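PDB 6YUB: adenylyltransferase and sulfurtransferase uba4 from Chaetomium thermophilum, which probably adenylates and then thiolates the C-terminal glycine of ubiquitin-like sulfur carriers such as Urm1, for tRNA wobble-uridine thiolation and molybdenum cofactor synthesis. Local coordinates for residues Ala35-Gly41 / Trp125-Cys131; Leu88-Ile94 / Tyr106-Arg110; Lys160-Val166 / Pro249-Thr255. The contacts are given in a common frame with arbitrary orientation. Residues are numbered along the deposited sequence.

Contact 1. Residues Ala35-Gly41 / Trp125-Cys131; sequences AKVLIIG and WDVILDC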
loop_
_atom_site.group_PDB
_atom_site.type_symbol
_atom_site.label_atom_id
_atom_site.label_comp_id
_atom_site.label_asym_id
_atom_site.label_seq_id
_atom_site.Cartn_x
_atom_site.Cartn_y
_atom_site.Cartn_z
ATOM N N ALA B 35 -24.038 10.711 -7.157
ATOM C CA ALA B 35 -23.900 9.760 -6.066
ATOM C C ALA B 35 -23.835 10.474 -4.721
ATOM O O ALA B 35 -23.519 11.661 -4.629
ATOM C CB ALA B 35 -22.647 8.901 -6.259
ATOM N N LYS B 36 -24.147 9.721 -3.667
ATOM C CA LYS B 36 -24.071 10.202 -2.291
ATOM C C LYS B 36 -23.259 9.192 -1.491
ATOM O O LYS B 36 -23.701 8.054 -1.300
ATOM C CB LYS B 36 -25.459 10.380 -1.680
ATOM C CG LYS B 36 -26.430 11.188 -2.521
ATOM C CD LYS B 36 -27.734 11.401 -1.766
ATOM C CE LYS B 36 -28.942 11.261 -2.679
ATOM N NZ LYS B 36 -30.227 11.452 -1.941
ATOM N N VAL B 37 -22.083 9.600 -1.023
ATOM C CA VAL B 37 -21.165 8.714 -0.318
ATOM C C VAL B 37 -20.983 9.229 1.103
ATOM O O VAL B 37 -20.705 10.415 1.307
ATOM C CB VAL B 37 -19.809 8.608 -1.041
ATOM C CG1 VAL B 37 -18.847 7.733 -0.255
ATOM C CG2 VAL B 37 -20.006 8.064 -2.447
ATOM N N LEU B 38 -21.131 8.330 2.076
ATOM C CA LEU B 38 -20.980 8.654 3.488
ATOM C C LEU B 38 -19.624 8.170 3.980
ATOM O O LEU B 38 -19.239 7.022 3.727
ATOM C CB LEU B 38 -22.102 8.012 4.310
ATOM C CG LEU B 38 -22.090 8.280 5.813
ATOM C CD1 LEU B 38 -22.336 9.757 6.091
ATOM C CD2 LEU B 38 -23.121 7.414 6.535
ATOM N N ILE B 39 -18.907 9.043 4.676
ATOM C CA ILE B 39 -17.606 8.724 5.258
ATOM C C ILE B 39 -17.753 8.827 6.770
ATOM O O ILE B 39 -17.937 9.925 7.307
ATOM C CB ILE B 39 -16.497 9.655 4.748
ATOM C CG1 ILE B 39 -16.381 9.559 3.224
ATOM C CG2 ILE B 39 -15.173 9.311 5.414
ATOM C CD1 ILE B 39 -15.379 10.527 2.612
ATOM N N ILE B 40 -17.678 7.690 7.453
ATOM C CA ILE B 40 -17.852 7.630 8.900
ATOM C C ILE B 40 -16.455 7.629 9.510
ATOM O O ILE B 40 -15.752 6.615 9.480
ATOM C CB ILE B 40 -18.663 6.403 9.326
ATOM C CG1 ILE B 40 -19.935 6.289 8.486
ATOM C CG2 ILE B 40 -19.018 6.497 10.804
ATOM C CD1 ILE B 40 -20.741 5.034 8.755
ATOM N N GLY B 41 -16.057 8.760 10.075
ATOM C CA GLY B 41 -14.724 8.912 10.619
ATOM C C GLY B 41 -13.888 9.875 9.799
ATOM O O GLY B 41 -13.713 9.674 8.592
ATOM N N TRP B 125 -27.824 7.524 2.204
ATOM C CA TRP B 125 -26.607 7.459 1.404
ATOM C C TRP B 125 -26.538 6.192 0.564
ATOM O O TRP B 125 -27.105 5.156 0.912
ATOM C CB TRP B 125 -25.375 7.567 2.317
ATOM C CG TRP B 125 -25.427 8.808 3.158
ATOM C CD1 TRP B 125 -25.929 8.924 4.420
ATOM C CD2 TRP B 125 -24.983 10.118 2.781
ATOM N NE1 TRP B 125 -25.824 10.221 4.856
ATOM C CE2 TRP B 125 -25.243 10.974 3.870
ATOM C CE3 TRP B 125 -24.380 10.648 1.634
ATOM C CZ2 TRP B 125 -24.925 12.333 3.847
ATOM C CZ3 TRP B 125 -24.072 11.995 1.608
ATOM C CH2 TRP B 125 -24.344 12.825 2.715
ATOM N N ASP B 126 -25.836 6.290 -0.561
ATOM C CA ASP B 126 -25.758 5.211 -1.529
ATOM C C ASP B 126 -24.664 4.204 -1.190
ATOM O O ASP B 126 -24.895 2.994 -1.250
ATOM C CB ASP B 126 -25.520 5.772 -2.937
ATOM C CG ASP B 126 -26.603 6.736 -3.372
ATOM O OD1 ASP B 126 -27.776 6.520 -3.000
ATOM O OD2 ASP B 126 -26.281 7.710 -4.086
ATOM N N VAL B 127 -23.477 4.692 -0.846
ATOM C CA VAL B 127 -22.345 3.842 -0.501
ATOM C C VAL B 127 -21.805 4.293 0.847
ATOM O O VAL B 127 -21.663 5.495 1.100
ATOM C CB VAL B 127 -21.237 3.897 -1.571
ATOM C CG1 VAL B 127 -20.024 3.095 -1.121
ATOM C CG2 VAL B 127 -21.763 3.389 -2.899
ATOM N N ILE B 128 -21.504 3.329 1.712
ATOM C CA ILE B 128 -21.046 3.606 3.068
ATOM C C ILE B 128 -19.577 3.223 3.167
ATOM O O ILE B 128 -19.190 2.126 2.760
ATOM C CB ILE B 128 -21.873 2.845 4.121
ATOM C CG1 ILE B 128 -23.370 3.001 3.859
ATOM C CG2 ILE B 128 -21.514 3.326 5.507
ATOM C CD1 ILE B 128 -23.847 4.424 3.786
ATOM N N LEU B 129 -18.764 4.119 3.711
ATOM C CA LEU B 129 -17.367 3.836 4.016
ATOM C C LEU B 129 -17.185 3.916 5.524
ATOM O O LEU B 129 -17.468 4.956 6.139
ATOM C CB LEU B 129 -16.437 4.811 3.302
ATOM C CG LEU B 129 -16.086 4.498 1.841
ATOM C CD1 LEU B 129 -17.338 4.473 0.983
ATOM C CD2 LEU B 129 -15.080 5.515 1.296
ATOM N N ASP B 130 -16.739 2.819 6.126
ATOM C CA ASP B 130 -16.423 2.791 7.550
ATOM C C ASP B 130 -14.957 3.180 7.726
ATOM O O ASP B 130 -14.058 2.397 7.399
ATOM C CB ASP B 130 -16.693 1.412 8.148
ATOM C CG ASP B 130 -15.898 1.166 9.422
ATOM O OD1 ASP B 130 -16.051 1.950 10.386
ATOM O OD2 ASP B 130 -15.104 0.201 9.451
ATOM N N CYS B 131 -14.719 4.396 8.217
ATOM C CA CYS B 131 -13.381 4.876 8.536
ATOM C C CYS B 131 -13.195 5.101 10.036
ATOM O O CYS B 131 -12.330 5.885 10.445
ATOM C CB CYS B 131 -13.081 6.162 7.772
ATOM S SG CYS B 131 -13.306 6.063 5.966
#

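Contact 2. Residues Leu88-Ile94 / Tyr106-Arg110; sequences LKVDSLI and YVPYR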
loop_
_atom_site.group_PDB
_atom_site.type_symbol
_atom_site.label_atom_id
_atom_site.label_comp_id
_atom_site.label_asym_id
_atom_site.label_seq_id
_atom_site.Cartn_x
_atom_site.Cartn_y
_atom_site.Cartn_z
ATOM N N LEU B 88 -13.425 20.913 15.270
ATOM C CA LEU B 88 -14.012 19.635 14.906
ATOM C C LEU B 88 -13.318 19.070 13.671
ATOM O O LEU B 88 -13.053 19.788 12.701
ATOM C CB LEU B 88 -15.507 19.798 14.640
ATOM C CG LEU B 88 -16.396 20.128 15.838
ATOM C CD1 LEU B 88 -17.838 20.321 15.394
ATOM C CD2 LEU B 88 -16.302 19.040 16.889
ATOM N N LYS B 89 -13.013 17.768 13.718
ATOM C CA LYS B 89 -12.381 17.121 12.573
ATOM C C LYS B 89 -13.221 17.283 11.314
ATOM O O LYS B 89 -12.685 17.590 10.240
ATOM C CB LYS B 89 -12.152 15.641 12.875
ATOM C CG LYS B 89 -11.086 15.378 13.934
ATOM C CD LYS B 89 -10.484 13.986 13.781
ATOM C CE LYS B 89 -11.263 12.942 14.553
ATOM N NZ LYS B 89 -10.957 11.559 14.075
ATOM N N VAL B 90 -14.539 17.105 11.426
ATOM C CA VAL B 90 -15.406 17.186 10.258
ATOM C C VAL B 90 -15.293 18.554 9.594
ATOM O O VAL B 90 -15.261 18.659 8.360
ATOM C CB VAL B 90 -16.859 16.863 10.657
ATOM C CG1 VAL B 90 -17.376 17.855 11.687
ATOM C CG2 VAL B 90 -17.751 16.849 9.429
ATOM N N ASP B 91 -15.231 19.625 10.398
ATOM C CA ASP B 91 -15.135 20.966 9.836
ATOM C C ASP B 91 -13.745 21.231 9.266
ATOM O O ASP B 91 -13.610 21.866 8.214
ATOM C CB ASP B 91 -15.479 22.008 10.903
ATOM C CG ASP B 91 -16.959 22.042 11.233
ATOM O OD1 ASP B 91 -17.784 21.968 10.297
ATOM O OD2 ASP B 91 -17.302 22.142 12.430
ATOM N N SER B 92 -12.696 20.764 9.951
ATOM C CA SER B 92 -11.340 20.953 9.447
ATOM C C SER B 92 -11.122 20.182 8.152
ATOM O O SER B 92 -10.437 20.666 7.245
ATOM C CB SER B 92 -10.329 20.517 10.507
ATOM O OG SER B 92 -9.011 20.543 10.003
ATOM N N LEU B 93 -11.689 18.978 8.051
ATOM C CA LEU B 93 -11.534 18.180 6.846
ATOM C C LEU B 93 -12.279 18.800 5.674
ATOM O O LEU B 93 -11.742 18.863 4.557
ATOM C CB LEU B 93 -12.030 16.757 7.097
ATOM C CG LEU B 93 -12.125 15.845 5.876
ATOM C CD1 LEU B 93 -10.818 15.834 5.116
ATOM C CD2 LEU B 93 -12.516 14.421 6.297
ATOM N N ILE B 94 -13.515 19.254 5.905
ATOM C CA ILE B 94 -14.293 19.867 4.837
ATOM C C ILE B 94 -13.633 21.156 4.357
ATOM O O ILE B 94 -13.745 21.515 3.178
ATOM C CB ILE B 94 -15.740 20.113 5.305
ATOM C CG1 ILE B 94 -16.474 18.778 5.416
ATOM C CG2 ILE B 94 -16.459 21.069 4.358
ATOM C CD1 ILE B 94 -17.805 18.847 6.139
ATOM N N TYR B 106 -20.998 19.067 0.761
ATOM C CA TYR B 106 -20.429 18.391 1.924
ATOM C C TYR B 106 -21.410 18.481 3.082
ATOM O O TYR B 106 -21.885 19.567 3.409
ATOM C CB TYR B 106 -19.078 19.003 2.302
ATOM C CG TYR B 106 -18.067 18.936 1.177
ATOM C CD1 TYR B 106 -17.418 17.746 0.872
ATOM C CD2 TYR B 106 -17.768 20.057 0.414
ATOM C CE1 TYR B 106 -16.499 17.673 -0.156
ATOM C CE2 TYR B 106 -16.846 19.994 -0.619
ATOM C CZ TYR B 106 -16.218 18.795 -0.899
ATOM O OH TYR B 106 -15.298 18.713 -1.926
ATOM N N VAL B 107 -21.717 17.340 3.687
ATOM C CA VAL B 107 -22.719 17.243 4.735
ATOM C C VAL B 107 -22.035 16.762 6.008
ATOM O O VAL B 107 -21.722 15.580 6.152
ATOM C CB VAL B 107 -23.867 16.296 4.330
ATOM C CG1 VAL B 107 -24.963 16.317 5.384
ATOM C CG2 VAL B 107 -24.416 16.679 2.968
ATOM N N PRO B 108 -21.785 17.653 6.963
ATOM C CA PRO B 108 -21.137 17.225 8.207
ATOM C C PRO B 108 -22.129 16.724 9.246
ATOM O O PRO B 108 -23.225 17.260 9.416
ATOM C CB PRO B 108 -20.443 18.508 8.684
ATOM C CG PRO B 108 -21.358 19.599 8.211
ATOM C CD PRO B 108 -21.954 19.121 6.902
ATOM N N TYR B 109 -21.738 15.652 9.928
ATOM C CA TYR B 109 -22.437 15.161 11.112
ATOM C C TYR B 109 -21.503 15.423 12.290
ATOM O O TYR B 109 -20.543 14.675 12.510
ATOM C CB TYR B 109 -22.789 13.681 10.989
ATOM C CG TYR B 109 -23.824 13.368 9.931
ATOM C CD1 TYR B 109 -23.452 13.200 8.604
ATOM C CD2 TYR B 109 -25.172 13.230 10.258
ATOM C CE1 TYR B 109 -24.386 12.909 7.630
ATOM C CE2 TYR B 109 -26.116 12.937 9.287
ATOM C CZ TYR B 109 -25.714 12.775 7.972
ATOM O OH TYR B 109 -26.639 12.484 6.997
ATOM N N ARG B 110 -21.771 16.488 13.030
ATOM C CA ARG B 110 -20.875 16.944 14.100
ATOM C C ARG B 110 -21.148 16.223 15.412
ATOM O O ARG B 110 -21.369 16.849 16.439
ATOM C CB ARG B 110 -20.992 18.446 14.265
ATOM C CG ARG B 110 -20.700 19.239 13.009
ATOM C CD ARG B 110 -20.801 20.761 13.233
ATOM N NE ARG B 110 -20.291 21.495 12.071
ATOM C CZ ARG B 110 -21.026 21.849 11.020
ATOM N NH1 ARG B 110 -22.320 21.554 10.967
ATOM N NH2 ARG B 110 -20.464 22.502 10.017
#

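Contact 3. Residues Lys160-Val166 / Pro249-Thr255; sequences KSGQLIV and PTLLIYT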
loop_
_atom_site.group_PDB
_atom_site.type_symbol
_atom_site.label_atom_id
_atom_site.label_comp_id
_atom_site.label_asym_id
_atom_site.label_seq_id
_atom_site.Cartn_x
_atom_site.Cartn_y
_atom_site.Cartn_z
ATOM N N LYS B 160 0.469 -4.181 13.089
ATOM C CA LYS B 160 1.324 -3.415 12.192
ATOM C C LYS B 160 0.822 -3.444 10.752
ATOM O O LYS B 160 1.623 -3.371 9.814
ATOM C CB LYS B 160 2.755 -3.947 12.259
ATOM C CG LYS B 160 2.897 -5.378 11.747
ATOM C CD LYS B 160 3.792 -6.211 12.650
ATOM C CE LYS B 160 4.053 -7.593 12.060
ATOM N NZ LYS B 160 2.811 -8.407 11.929
ATOM N N SER B 161 -0.491 -3.548 10.560
ATOM C CA SER B 161 -1.050 -3.778 9.241
ATOM C C SER B 161 -2.340 -2.991 9.070
ATOM O O SER B 161 -2.874 -2.409 10.017
ATOM C CB SER B 161 -1.327 -5.272 9.006
ATOM O OG SER B 161 -2.600 -5.631 9.521
ATOM N N GLY B 162 -2.836 -2.980 7.832
ATOM C CA GLY B 162 -4.140 -2.437 7.537
ATOM C C GLY B 162 -4.963 -3.451 6.769
ATOM O O GLY B 162 -4.444 -4.432 6.239
ATOM N N GLN B 163 -6.268 -3.198 6.712
ATOM C CA GLN B 163 -7.193 -4.126 6.081
ATOM C C GLN B 163 -8.258 -3.362 5.312
ATOM O O GLN B 163 -8.568 -2.213 5.626
ATOM C CB GLN B 163 -7.864 -5.038 7.118
ATOM C CG GLN B 163 -6.888 -5.849 7.948
ATOM C CD GLN B 163 -7.581 -6.843 8.858
ATOM O OE1 GLN B 163 -6.943 -7.719 9.443
ATOM N NE2 GLN B 163 -8.895 -6.708 8.987
ATOM N N LEU B 164 -8.822 -4.021 4.303
ATOM C CA LEU B 164 -9.887 -3.439 3.499
ATOM C C LEU B 164 -10.732 -4.556 2.910
ATOM O O LEU B 164 -10.203 -5.597 2.510
ATOM C CB LEU B 164 -9.322 -2.558 2.379
ATOM C CG LEU B 164 -10.328 -2.025 1.360
ATOM C CD1 LEU B 164 -10.108 -0.539 1.132
ATOM C CD2 LEU B 164 -10.196 -2.783 0.054
ATOM N N ILE B 165 -12.044 -4.338 2.864
ATOM C CA ILE B 165 -12.955 -5.324 2.296
ATOM C C ILE B 165 -14.248 -4.626 1.904
ATOM O O ILE B 165 -14.717 -3.720 2.597
ATOM C CB ILE B 165 -13.213 -6.486 3.286
ATOM C CG1 ILE B 165 -14.028 -7.585 2.604
ATOM C CG2 ILE B 165 -13.935 -5.980 4.530
ATOM C CD1 ILE B 165 -13.903 -8.933 3.276
ATOM N N VAL B 166 -14.823 -5.064 0.788
ATOM C CA VAL B 166 -16.123 -4.600 0.317
ATOM C C VAL B 166 -17.166 -5.634 0.720
ATOM O O VAL B 166 -17.007 -6.837 0.445
ATOM C CB VAL B 166 -16.120 -4.381 -1.204
ATOM C CG1 VAL B 166 -17.470 -3.860 -1.682
ATOM C CG2 VAL B 166 -15.007 -3.424 -1.596
ATOM N N PRO B 249 -15.832 -11.603 -1.816
ATOM C CA PRO B 249 -14.864 -10.506 -1.905
ATOM C C PRO B 249 -13.503 -10.906 -1.350
ATOM O O PRO B 249 -13.337 -11.929 -0.687
ATOM C CB PRO B 249 -15.506 -9.399 -1.057
ATOM C CG PRO B 249 -16.285 -10.160 -0.006
ATOM C CD PRO B 249 -16.768 -11.435 -0.682
ATOM N N THR B 250 -12.522 -10.059 -1.636
ATOM C CA THR B 250 -11.159 -10.243 -1.167
ATOM C C THR B 250 -10.933 -9.432 0.099
ATOM O O THR B 250 -11.362 -8.277 0.194
ATOM C CB THR B 250 -10.154 -9.816 -2.241
ATOM O OG1 THR B 250 -10.287 -10.662 -3.391
ATOM C CG2 THR B 250 -8.732 -9.894 -1.714
ATOM N N LEU B 251 -10.262 -10.040 1.071
ATOM C CA LEU B 251 -9.792 -9.323 2.253
ATOM C C LEU B 251 -8.352 -8.892 1.995
ATOM O O LEU B 251 -7.441 -9.726 1.984
ATOM C CB LEU B 251 -9.885 -10.194 3.502
ATOM C CG LEU B 251 -9.245 -9.593 4.754
ATOM C CD1 LEU B 251 -9.909 -8.265 5.128
ATOM C CD2 LEU B 251 -9.309 -10.569 5.919
ATOM N N LEU B 252 -8.147 -7.597 1.776
ATOM C CA LEU B 252 -6.813 -7.062 1.532
ATOM C C LEU B 252 -6.136 -6.785 2.868
ATOM O O LEU B 252 -6.712 -6.118 3.736
ATOM C CB LEU B 252 -6.882 -5.785 0.698
ATOM C CG LEU B 252 -5.531 -5.222 0.247
ATOM C CD1 LEU B 252 -4.876 -6.153 -0.759
ATOM C CD2 LEU B 252 -5.691 -3.827 -0.332
ATOM N N ILE B 253 -4.918 -7.295 3.029
ATOM C CA ILE B 253 -4.131 -7.092 4.241
ATOM C C ILE B 253 -2.764 -6.573 3.823
ATOM O O ILE B 253 -2.023 -7.268 3.116
ATOM C CB ILE B 253 -3.991 -8.382 5.067
ATOM C CG1 ILE B 253 -5.374 -8.924 5.441
ATOM C CG2 ILE B 253 -3.151 -8.127 6.315
ATOM C CD1 ILE B 253 -5.345 -10.179 6.280
ATOM N N TYR B 254 -2.430 -5.363 4.255
ATOM C CA TYR B 254 -1.131 -4.763 3.985
ATOM C C TYR B 254 -0.329 -4.718 5.279
ATOM O O TYR B 254 -0.730 -4.050 6.236
ATOM C CB TYR B 254 -1.280 -3.362 3.398
ATOM C CG TYR B 254 0.044 -2.650 3.238
ATOM C CD1 TYR B 254 1.109 -3.268 2.594
ATOM C CD2 TYR B 254 0.231 -1.369 3.734
ATOM C CE1 TYR B 254 2.322 -2.632 2.451
ATOM C CE2 TYR B 254 1.444 -0.720 3.593
ATOM C CZ TYR B 254 2.483 -1.354 2.951
ATOM O OH TYR B 254 3.693 -0.722 2.808
ATOM N N THR B 255 0.797 -5.423 5.300
ATOM C CA THR B 255 1.669 -5.480 6.466
ATOM C C THR B 255 2.865 -4.564 6.245
ATOM O O THR B 255 3.517 -4.623 5.198
ATOM C CB THR B 255 2.134 -6.913 6.730
ATOM O OG1 THR B 255 0.991 -7.760 6.904
ATOM C CG2 THR B 255 2.999 -6.975 7.981
HETATM O O HOH W 1 -13.058 -6.407 -0.967
#

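Contact 1. Residues Ala35-Gly41 / Trp125-Cys131
The Rossmann-type sheet of the N-terminal, ThiF-family adenylyltransferase part of Uba4, here without its rhodanese domain, has its centre here: strands 36-40 and 127-130 run parallel, 16° apart with axes 5.0 Å at closest approach. In the strand order 3-2-1-4 they are the first and fourth, neighbours in the sheet, where the order of connection switches from one side of strand 36-40 to the other. Four bridges, from Val37/Val127 to Ile40/Asp130, with bonds such as Leu38 N to Val127 O (3.0 Å), sort the side chains onto two faces. On one, Val37 CG1 leans diagonally against Leu129 CD1 (3.8 Å), and Ile39 CG2 meets Cys131 SG at 3.8 Å; helix 208-228 covers Val37 and Val127 with Leu226. On the other, the Trp125 indole stands as a wall against which Leu38 sits. Leu38 CB lies 3.9 Å from the centroid of its five-membered ring and 21° off the normal, a CH-pi contact, while Ile128 CD1 closes in on Leu38 CB (4.0 Å). Ile40 CD1 continues the row by resting on Ile128 CG2 at 3.8 Å, beneath helix 135-148. At the start, Asp126 interrupts the regular pairing: Lys36 O accepts Asp126 N (2.9 Å) and, weakly, Val127 N (3.4 Å), and Lys36 N reaches Asp126 OD2 (3.0 Å). At the far end, where the probable GxGxxG turn begins, a CB on Gly41 would lie only 2.4 Å from Cys131 O.

Contact 2. Residues Leu88-Ile94 / Tyr106-Arg110
Helix 89-94 and strand 106-109 run nearly antiparallel, at 162°, with their axes 8.5 Å apart at closest approach. The CA atoms come closest at Val90-Pro108 (6.1 Å) and Ile94-Tyr106 (7.0 Å), one helical turn matching two strand residues. Leu88 holds the N-cap position, its O accepting Ser92 N at 2.9 Å. Pro108 is the central bump on the strand side, wedged between Val90 and Ile94: its CB presses on Val90 CG2 at a tight 3.2 Å and on Ile94 CD1 at 3.7 Å, while Ile94 CG2 packs on Tyr106 CB at 3.9 Å; Tyr106 OH bonds to Asn101 O. These are the helix and final strand of a beta-alpha-beta crossover of the Rossmann-type domain, which starts from strand 60-64; Ile63 of that strand touches both Val90 and Ile94. At the solvent-facing end Arg110 folds back over the helix start. Its NH2 lies 2.7 Å from Asp91 OD1, and its NE gives a nearly straight bond (169°) to Asp91 OD2 at 3.1 Å, making a salt bridge; Leu88 CD1 lies against Arg110 CD at 3.7 Å. Next to this interface, Lys89 NZ forms a salt bridge with Asp65, both predicted to bind ATP.

Contact 3. Residues Lys160-Val166 / Pro249-Thr255
Beyond its parallel Rossmann half, the central sheet of the domain continues into antiparallel strands, and this contact joins two of them: strands 161-166 and 250-255 meet at 165°, their axes 4.6 Å apart at closest approach. Two hydrogen-bonded pairs account for four backbone bonds. Gly162 N donates to Tyr254 O at 2.9 Å and Tyr254 N returns to Gly162 O at 3.0 Å; Leu164 N to Leu252 O and Leu252 N to Leu164 O both measure 3.0 Å. On the outer edges of the pair, the backbones of Gln163 and Ile165 bond to Ala156 and Ser154 of strand 152-158, and that of Leu251 to Leu270 of strand 267-271. Two of the carbonyls that accept N-H groups also receive CA-H donors, Gln163 CA lying 3.1 Å from Leu252 O and Ile253 CA 3.3 Å from Gly162 O. Among the side chains, Ser161 OG is satisfied by Val158 O, and Thr250 OG1 makes a weak hydrogen bond to Ile261 O of the other subunit. That subunit and helix 208-228 both pack on the face carrying Leu164 and Tyr254, which makes this face part of the dimer interface. Toward Pro249 the strands diverge, the CA atoms of Val166 and Pro249 being 6.4 Å apart, and direct bonding gives way to a water: it accepts from Val166 N at 2.8 Å and donates to Thr250 O at 2.8 Å.

How the contacts relate
All three contacts belong to one mixed sheet. Contact 2 is nested in the chain loop closed by contact 1, and their centres are about 13 Å apart; they touch where Trp125 NE1 approaches Tyr109 OH at 3.2 Å, a probable hydrogen bond. Contact 3 follows in sequence on the antiparallel half, its centre about 18 Å from that of contact 1 and about 27 Å from that of contact 2. The predicted ATP site links the first two: the side chain of Asp65 is about 4 Å from Gly41 and about 5 Å from that of Val90. Contact 3 lies between two sites: Gly162 is about 8 Å from the side chain of Asp133, another predicted ATP residue, and the Pro249 side chain about 11 Å from the zinc.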